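Carbamate kinase (Aeropyrum pernix, PDB 2E9Y) probably acts as a carbamate kinase, transferring a phosphoryl group between ATP and carbamate. Local coordinates at residues 4-16 with 39-53. Sequence-based numbering, arbitrary orientation.
Sequences GRLAVIALGGNAI and IADVLADGWRSVITH
With chi1 of -65° in Arg-5 and a similar value in Trp-47, each CG stands anti to its own carbonyl carbon, and the two side chains run alongside one another in the same direction. The six-membered ring of Trp-47 thus reaches the guanidinium: its CH2 lies over one face, 3.2 Å from Arg-5 NH2, with the planes inclined by 38°, too oblique for a parallel stack. Ala-7 CB packs 3.6 Å from Trp-47 CE3, while Val-42 O meets the indole edge in its plane.

Beyond this end, strands 6-10 and 48-52 pair in parallel. Six backbone hydrogen bonds run along the pair and just past its ends, from Arg-48 N to Arg-5 O (2.9 Å) through to Leu-11 N to Thr-52 O (2.9 Å), the last donor standing 44° out of the carbonyl plane. On the face with Ala-7, Ile-9 CD1 touches both Ser-49 CB and Val-42 CG1, and Leu-11 CD1 presses tightly on Ile-51 CG2 (3.5 Å) and also meets Ile-39 CD1. Strand 6-10, helix 25-44 and strand 48-52 form a right-handed beta-alpha-beta crossover whose helix lies on this face. On the other face, Leu-6 CD1 meets Val-50 CG2 at 4.0 Å, and Thr-52 OG1 lies beside Ala-10 CB. The chemistry implies a core strand pair whose register is set by backbone bonds, with aliphatic packing toward helix 25-44 and the buried hydroxyls of Ser-49 and Thr-52 satisfied by Pro-187 O and Ser-220 OG.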
ATOM      1  N   GLY A   4      -0.763 -23.577 -18.065  1.00 41.35           N
ATOM      2  CA  GLY A   4      -1.350 -22.471 -17.255  1.00 39.76           C
ATOM      3  C   GLY A   4      -1.482 -22.814 -15.782  1.00 38.71           C
ATOM      4  O   GLY A   4      -2.451 -22.421 -15.127  1.00 39.12           O
ATOM      5  N   ARG A   5      -0.511 -23.549 -15.250  1.00 36.71           N
ATOM      6  CA  ARG A   5      -0.544 -23.926 -13.842  1.00 34.11           C
ATOM      7  C   ARG A   5      -0.217 -22.723 -12.969  1.00 31.71           C
ATOM      8  O   ARG A   5       0.307 -21.721 -13.457  1.00 29.62           O
ATOM      9  CB  ARG A   5       0.441 -25.063 -13.568  1.00 36.49           C
ATOM     10  CG  ARG A   5       0.082 -26.362 -14.277  1.00 40.23           C
ATOM     11  CD  ARG A   5       0.776 -27.555 -13.641  1.00 43.55           C
ATOM     12  NE  ARG A   5       2.230 -27.470 -13.732  1.00 46.73           N
ATOM     13  CZ  ARG A   5       3.063 -28.220 -13.019  1.00 47.79           C
ATOM     14  NH1 ARG A   5       2.582 -29.110 -12.160  1.00 48.57           N
ATOM     15  NH2 ARG A   5       4.375 -28.084 -13.163  1.00 48.28           N
ATOM     16  N   LEU A   6      -0.529 -22.825 -11.680  1.00 28.96           N
ATOM     17  CA  LEU A   6      -0.284 -21.734 -10.744  1.00 26.75           C
ATOM     18  C   LEU A   6       0.851 -22.021  -9.772  1.00 25.50           C
ATOM     19  O   LEU A   6       0.938 -23.105  -9.199  1.00 24.67           O
ATOM     20  CB  LEU A   6      -1.556 -21.427  -9.949  1.00 26.86           C
ATOM     21  CG  LEU A   6      -1.427 -20.380  -8.834  1.00 26.35           C
ATOM     22  CD1 LEU A   6      -1.037 -19.038  -9.431  1.00 24.73           C
ATOM     23  CD2 LEU A   6      -2.747 -20.267  -8.087  1.00 28.70           C
ATOM     24  N   ALA A   7       1.716 -21.035  -9.581  1.00 23.88           N
ATOM     25  CA  ALA A   7       2.831 -21.187  -8.665  1.00 22.47           C
ATOM     26  C   ALA A   7       2.952 -19.966  -7.765  1.00 21.41           C
ATOM     27  O   ALA A   7       2.824 -18.833  -8.226  1.00 21.36           O
ATOM     28  CB  ALA A   7       4.123 -21.378  -9.443  1.00 23.45           C
ATOM     29  N   VAL A   8       3.165 -20.203  -6.477  1.00 19.05           N
ATOM     30  CA  VAL A   8       3.369 -19.101  -5.544  1.00 19.01           C
ATOM     31  C   VAL A   8       4.890 -19.009  -5.481  1.00 18.37           C
ATOM     32  O   VAL A   8       5.562 -19.986  -5.151  1.00 18.09           O
ATOM     33  CB  VAL A   8       2.786 -19.410  -4.141  1.00 17.07           C
ATOM     34  CG1 VAL A   8       3.292 -18.389  -3.129  1.00 17.15           C
ATOM     35  CG2 VAL A   8       1.266 -19.358  -4.197  1.00 18.37           C
ATOM     36  N   ILE A   9       5.428 -17.848  -5.840  1.00 16.71           N
ATOM     37  CA  ILE A   9       6.872 -17.641  -5.857  1.00 17.31           C
ATOM     38  C   ILE A   9       7.267 -16.654  -4.769  1.00 18.14           C
ATOM     39  O   ILE A   9       6.914 -15.479  -4.833  1.00 18.30           O
ATOM     40  CB  ILE A   9       7.326 -17.095  -7.227  1.00 18.95           C
ATOM     41  CG1 ILE A   9       6.908 -18.077  -8.327  1.00 20.86           C
ATOM     42  CG2 ILE A   9       8.836 -16.885  -7.242  1.00 18.67           C
ATOM     43  CD1 ILE A   9       7.073 -17.554  -9.737  1.00 20.95           C
ATOM     44  N   ALA A  10       7.997 -17.147  -3.778  1.00 15.75           N
ATOM     45  CA  ALA A  10       8.443 -16.328  -2.659  1.00 17.63           C
ATOM     46  C   ALA A  10       9.836 -15.748  -2.900  1.00 17.09           C
ATOM     47  O   ALA A  10      10.836 -16.466  -2.857  1.00 17.29           O
ATOM     48  CB  ALA A  10       8.430 -17.159  -1.377  1.00 17.30           C
ATOM     49  N   LEU A  11       9.887 -14.444  -3.149  1.00 17.42           N
ATOM     50  CA  LEU A  11      11.147 -13.750  -3.389  1.00 18.83           C
ATOM     51  C   LEU A  11      11.844 -13.407  -2.078  1.00 20.54           C
ATOM     52  O   LEU A  11      11.200 -13.285  -1.033  1.00 20.25           O
ATOM     53  CB  LEU A  11      10.897 -12.457  -4.176  1.00 18.09           C
ATOM     54  CG  LEU A  11      10.251 -12.603  -5.553  1.00 17.56           C
ATOM     55  CD1 LEU A  11      10.043 -11.228  -6.194  1.00 20.23           C
ATOM     56  CD2 LEU A  11      11.149 -13.468  -6.431  1.00 19.55           C
ATOM     57  N   GLY A  12      13.161 -13.252  -2.147  1.00 21.16           N
ATOM     58  CA  GLY A  12      13.943 -12.914  -0.970  1.00 22.82           C
ATOM     59  C   GLY A  12      14.514 -11.509  -1.048  1.00 23.02           C
ATOM     60  O   GLY A  12      14.177 -10.741  -1.949  1.00 23.23           O
ATOM     61  N   GLY A  13      15.388 -11.170  -0.107  1.00 23.56           N
ATOM     62  CA  GLY A  13      15.976  -9.842  -0.092  1.00 25.06           C
ATOM     63  C   GLY A  13      16.741  -9.454  -1.347  1.00 26.68           C
ATOM     64  O   GLY A  13      16.716  -8.289  -1.754  1.00 26.51           O
ATOM     65  N   ASN A  14      17.409 -10.421  -1.972  1.00 28.22           N
ATOM     66  CA  ASN A  14      18.200 -10.154  -3.173  1.00 30.17           C
ATOM     67  C   ASN A  14      17.382  -9.699  -4.378  1.00 29.35           C
ATOM     68  O   ASN A  14      17.935  -9.208  -5.365  1.00 28.22           O
ATOM     69  CB  ASN A  14      19.026 -11.394  -3.550  1.00 34.03           C
ATOM     70  CG  ASN A  14      18.168 -12.554  -4.033  1.00 38.11           C
ATOM     71  OD1 ASN A  14      17.250 -12.999  -3.343  1.00 38.80           O
ATOM     72  ND2 ASN A  14      18.475 -13.056  -5.224  1.00 41.12           N
ATOM     73  N   ALA A  15      16.068  -9.855  -4.304  1.00 27.50           N
ATOM     74  CA  ALA A  15      15.211  -9.451  -5.407  1.00 29.24           C
ATOM     75  C   ALA A  15      14.721  -8.012  -5.266  1.00 29.86           C
ATOM     76  O   ALA A  15      14.308  -7.397  -6.251  1.00 29.62           O
ATOM     77  CB  ALA A  15      14.011 -10.390  -5.503  1.00 29.16           C
ATOM     78  N   ILE A  16      14.787  -7.479  -4.047  1.00 31.30           N
ATOM     79  CA  ILE A  16      14.281  -6.136  -3.770  1.00 35.34           C
ATOM     80  C   ILE A  16      15.291  -5.035  -3.449  1.00 37.43           C
ATOM     81  O   ILE A  16      15.082  -3.880  -3.819  1.00 39.15           O
ATOM     82  CB  ILE A  16      13.258  -6.186  -2.608  1.00 34.71           C
ATOM     83  CG1 ILE A  16      12.198  -7.250  -2.899  1.00 36.05           C
ATOM     84  CG2 ILE A  16      12.604  -4.823  -2.418  1.00 35.48           C
ATOM     85  CD1 ILE A  16      11.450  -7.037  -4.198  1.00 35.88           C
ATOM     86  N   ILE A  39      11.350 -13.062 -13.745  1.00 25.81           N
ATOM     87  CA  ILE A  39       9.955 -13.458 -13.574  1.00 25.04           C
ATOM     88  C   ILE A  39       9.249 -13.466 -14.926  1.00 25.23           C
ATOM     89  O   ILE A  39       8.385 -14.306 -15.181  1.00 24.95           O
ATOM     90  CB  ILE A  39       9.209 -12.502 -12.617  1.00 23.88           C
ATOM     91  CG1 ILE A  39       9.722 -12.705 -11.190  1.00 24.00           C
ATOM     92  CG2 ILE A  39       7.707 -12.753 -12.688  1.00 24.91           C
ATOM     93  CD1 ILE A  39       9.177 -11.698 -10.194  1.00 24.20           C
ATOM     94  N   ALA A  40       9.622 -12.525 -15.791  1.00 25.56           N
ATOM     95  CA  ALA A  40       9.028 -12.437 -17.120  1.00 27.42           C
ATOM     96  C   ALA A  40       9.330 -13.716 -17.893  1.00 27.54           C
ATOM     97  O   ALA A  40       8.505 -14.188 -18.676  1.00 26.99           O
ATOM     98  CB  ALA A  40       9.581 -11.229 -17.866  1.00 29.21           C
ATOM     99  N   ASP A  41      10.518 -14.270 -17.673  1.00 28.04           N
ATOM    100  CA  ASP A  41      10.902 -15.503 -18.345  1.00 30.05           C
ATOM    101  C   ASP A  41       9.956 -16.612 -17.902  1.00 30.52           C
ATOM    102  O   ASP A  41       9.429 -17.361 -18.725  1.00 31.83           O
ATOM    103  CB  ASP A  41      12.350 -15.883 -18.004  1.00 30.46           C
ATOM    104  CG  ASP A  41      13.362 -14.902 -18.571  1.00 30.66           C
ATOM    105  OD1 ASP A  41      13.073 -14.292 -19.622  1.00 32.80           O
ATOM    106  OD2 ASP A  41      14.451 -14.749 -17.979  1.00 30.19           O
ATOM    107  N   VAL A  42       9.733 -16.698 -16.595  1.00 29.08           N
ATOM    108  CA  VAL A  42       8.852 -17.709 -16.028  1.00 27.79           C
ATOM    109  C   VAL A  42       7.443 -17.623 -16.609  1.00 28.32           C
ATOM    110  O   VAL A  42       6.829 -18.648 -16.915  1.00 28.58           O
ATOM    111  CB  VAL A  42       8.783 -17.569 -14.493  1.00 26.95           C
ATOM    112  CG1 VAL A  42       7.692 -18.462 -13.931  1.00 25.46           C
ATOM    113  CG2 VAL A  42      10.130 -17.930 -13.889  1.00 27.40           C
ATOM    114  N   LEU A  43       6.929 -16.405 -16.756  1.00 26.54           N
ATOM    115  CA  LEU A  43       5.598 -16.202 -17.321  1.00 28.43           C
ATOM    116  C   LEU A  43       5.602 -16.623 -18.788  1.00 29.35           C
ATOM    117  O   LEU A  43       4.593 -17.097 -19.313  1.00 28.72           O
ATOM    118  CB  LEU A  43       5.182 -14.729 -17.214  1.00 28.87           C
ATOM    119  CG  LEU A  43       4.568 -14.246 -15.893  1.00 29.88           C
ATOM    120  CD1 LEU A  43       5.460 -14.613 -14.723  1.00 30.62           C
ATOM    121  CD2 LEU A  43       4.362 -12.743 -15.963  1.00 29.47           C
ATOM    122  N   ALA A  44       6.741 -16.438 -19.444  1.00 31.00           N
ATOM    123  CA  ALA A  44       6.878 -16.816 -20.843  1.00 33.91           C
ATOM    124  C   ALA A  44       6.727 -18.328 -20.976  1.00 34.79           C
ATOM    125  O   ALA A  44       6.175 -18.819 -21.959  1.00 36.66           O
ATOM    126  CB  ALA A  44       8.236 -16.374 -21.375  1.00 33.61           C
ATOM    127  N   ASP A  45       7.209 -19.063 -19.978  1.00 36.22           N
ATOM    128  CA  ASP A  45       7.118 -20.520 -20.005  1.00 36.81           C
ATOM    129  C   ASP A  45       5.714 -21.045 -19.719  1.00 36.82           C
ATOM    130  O   ASP A  45       5.509 -22.255 -19.622  1.00 37.30           O
ATOM    131  CB  ASP A  45       8.125 -21.140 -19.032  1.00 38.06           C
ATOM    132  CG  ASP A  45       9.567 -20.866 -19.432  1.00 38.97           C
ATOM    133  OD1 ASP A  45       9.854 -20.860 -20.648  1.00 39.52           O
ATOM    134  OD2 ASP A  45      10.414 -20.668 -18.538  1.00 40.37           O
ATOM    135  N   GLY A  46       4.751 -20.135 -19.577  1.00 35.89           N
ATOM    136  CA  GLY A  46       3.372 -20.538 -19.346  1.00 33.68           C
ATOM    137  C   GLY A  46       2.812 -20.530 -17.933  1.00 33.13           C
ATOM    138  O   GLY A  46       1.629 -20.822 -17.741  1.00 32.89           O
ATOM    139  N   TRP A  47       3.633 -20.192 -16.945  1.00 31.15           N
ATOM    140  CA  TRP A  47       3.171 -20.177 -15.560  1.00 29.90           C
ATOM    141  C   TRP A  47       2.337 -18.959 -15.176  1.00 28.59           C
ATOM    142  O   TRP A  47       2.544 -17.859 -15.692  1.00 28.85           O
ATOM    143  CB  TRP A  47       4.358 -20.237 -14.587  1.00 29.56           C
ATOM    144  CG  TRP A  47       5.012 -21.576 -14.442  1.00 30.31           C
ATOM    145  CD1 TRP A  47       6.125 -22.021 -15.094  1.00 30.38           C
ATOM    146  CD2 TRP A  47       4.606 -22.637 -13.569  1.00 30.96           C
ATOM    147  NE1 TRP A  47       6.442 -23.292 -14.679  1.00 30.96           N
ATOM    148  CE2 TRP A  47       5.526 -23.696 -13.743  1.00 31.51           C
ATOM    149  CE3 TRP A  47       3.556 -22.797 -12.655  1.00 32.42           C
ATOM    150  CZ2 TRP A  47       5.428 -24.900 -13.038  1.00 30.39           C
ATOM    151  CZ3 TRP A  47       3.456 -23.994 -11.952  1.00 31.09           C
ATOM    152  CH2 TRP A  47       4.390 -25.030 -12.149  1.00 32.79           C
ATOM    153  N   ARG A  48       1.381 -19.176 -14.278  1.00 26.99           N
ATOM    154  CA  ARG A  48       0.576 -18.089 -13.731  1.00 26.29           C
ATOM    155  C   ARG A  48       1.206 -18.002 -12.344  1.00 25.18           C
ATOM    156  O   ARG A  48       1.609 -19.026 -11.787  1.00 23.34           O
ATOM    157  CB  ARG A  48      -0.907 -18.463 -13.629  1.00 27.48           C
ATOM    158  CG  ARG A  48      -1.624 -18.539 -14.973  1.00 28.83           C
ATOM    159  CD  ARG A  48      -3.140 -18.624 -14.807  1.00 30.49           C
ATOM    160  NE  ARG A  48      -3.761 -17.330 -14.510  1.00 33.49           N
ATOM    161  CZ  ARG A  48      -3.843 -16.317 -15.371  1.00 33.81           C
ATOM    162  NH1 ARG A  48      -3.343 -16.438 -16.595  1.00 33.93           N
ATOM    163  NH2 ARG A  48      -4.432 -15.182 -15.015  1.00 33.13           N
ATOM    164  N   SER A  49       1.313 -16.806 -11.781  1.00 22.60           N
ATOM    165  CA  SER A  49       1.957 -16.706 -10.484  1.00 22.59           C
ATOM    166  C   SER A  49       1.396 -15.691  -9.511  1.00 20.77           C
ATOM    167  O   SER A  49       0.700 -14.748  -9.885  1.00 20.47           O
ATOM    168  CB  SER A  49       3.437 -16.393 -10.677  1.00 23.36           C
ATOM    169  OG  SER A  49       3.596 -15.114 -11.274  1.00 27.55           O
ATOM    170  N   VAL A  50       1.715 -15.932  -8.247  1.00 19.39           N
ATOM    171  CA  VAL A  50       1.369 -15.051  -7.145  1.00 18.12           C
ATOM    172  C   VAL A  50       2.751 -14.885  -6.537  1.00 17.56           C
ATOM    173  O   VAL A  50       3.339 -15.843  -6.020  1.00 16.85           O
ATOM    174  CB  VAL A  50       0.424 -15.711  -6.131  1.00 20.25           C
ATOM    175  CG1 VAL A  50       0.230 -14.783  -4.933  1.00 20.50           C
ATOM    176  CG2 VAL A  50      -0.922 -15.992  -6.781  1.00 21.50           C
ATOM    177  N   ILE A  51       3.277 -13.671  -6.640  1.00 16.13           N
ATOM    178  CA  ILE A  51       4.609 -13.349  -6.159  1.00 16.06           C
ATOM    179  C   ILE A  51       4.592 -12.696  -4.785  1.00 14.82           C
ATOM    180  O   ILE A  51       3.947 -11.672  -4.592  1.00 14.75           O
ATOM    181  CB  ILE A  51       5.300 -12.382  -7.144  1.00 17.95           C
ATOM    182  CG1 ILE A  51       5.292 -12.991  -8.549  1.00 20.42           C
ATOM    183  CG2 ILE A  51       6.713 -12.069  -6.672  1.00 16.25           C
ATOM    184  CD1 ILE A  51       5.665 -12.017  -9.641  1.00 25.58           C
ATOM    185  N   THR A  52       5.292 -13.297  -3.832  1.00 14.75           N
ATOM    186  CA  THR A  52       5.370 -12.733  -2.490  1.00 15.43           C
ATOM    187  C   THR A  52       6.803 -12.263  -2.274  1.00 16.55           C
ATOM    188  O   THR A  52       7.685 -12.534  -3.099  1.00 16.76           O
ATOM    189  CB  THR A  52       5.017 -13.767  -1.409  1.00 13.69           C
ATOM    190  OG1 THR A  52       6.030 -14.774  -1.364  1.00 15.54           O
ATOM    191  CG2 THR A  52       3.676 -14.416  -1.712  1.00 13.35           C
ATOM    192  N   HIS A  53       7.043 -11.570  -1.167  1.00 15.18           N
ATOM    193  CA  HIS A  53       8.379 -11.057  -0.877  1.00 14.47           C
ATOM    194  C   HIS A  53       8.516 -10.698   0.592  1.00 16.23           C
ATOM    195  O   HIS A  53       7.520 -10.602   1.305  1.00 15.41           O
ATOM    196  CB  HIS A  53       8.640  -9.805  -1.712  1.00 13.82           C
ATOM    197  CG  HIS A  53       7.669  -8.690  -1.445  1.00 14.18           C
ATOM    198  ND1 HIS A  53       7.804  -7.816  -0.385  1.00 12.10           N
ATOM    199  CD2 HIS A  53       6.550  -8.311  -2.104  1.00 11.83           C
ATOM    200  CE1 HIS A  53       6.812  -6.944  -0.408  1.00 12.98           C
ATOM    201  NE2 HIS A  53       6.035  -7.222  -1.441  1.00 16.22           N
TER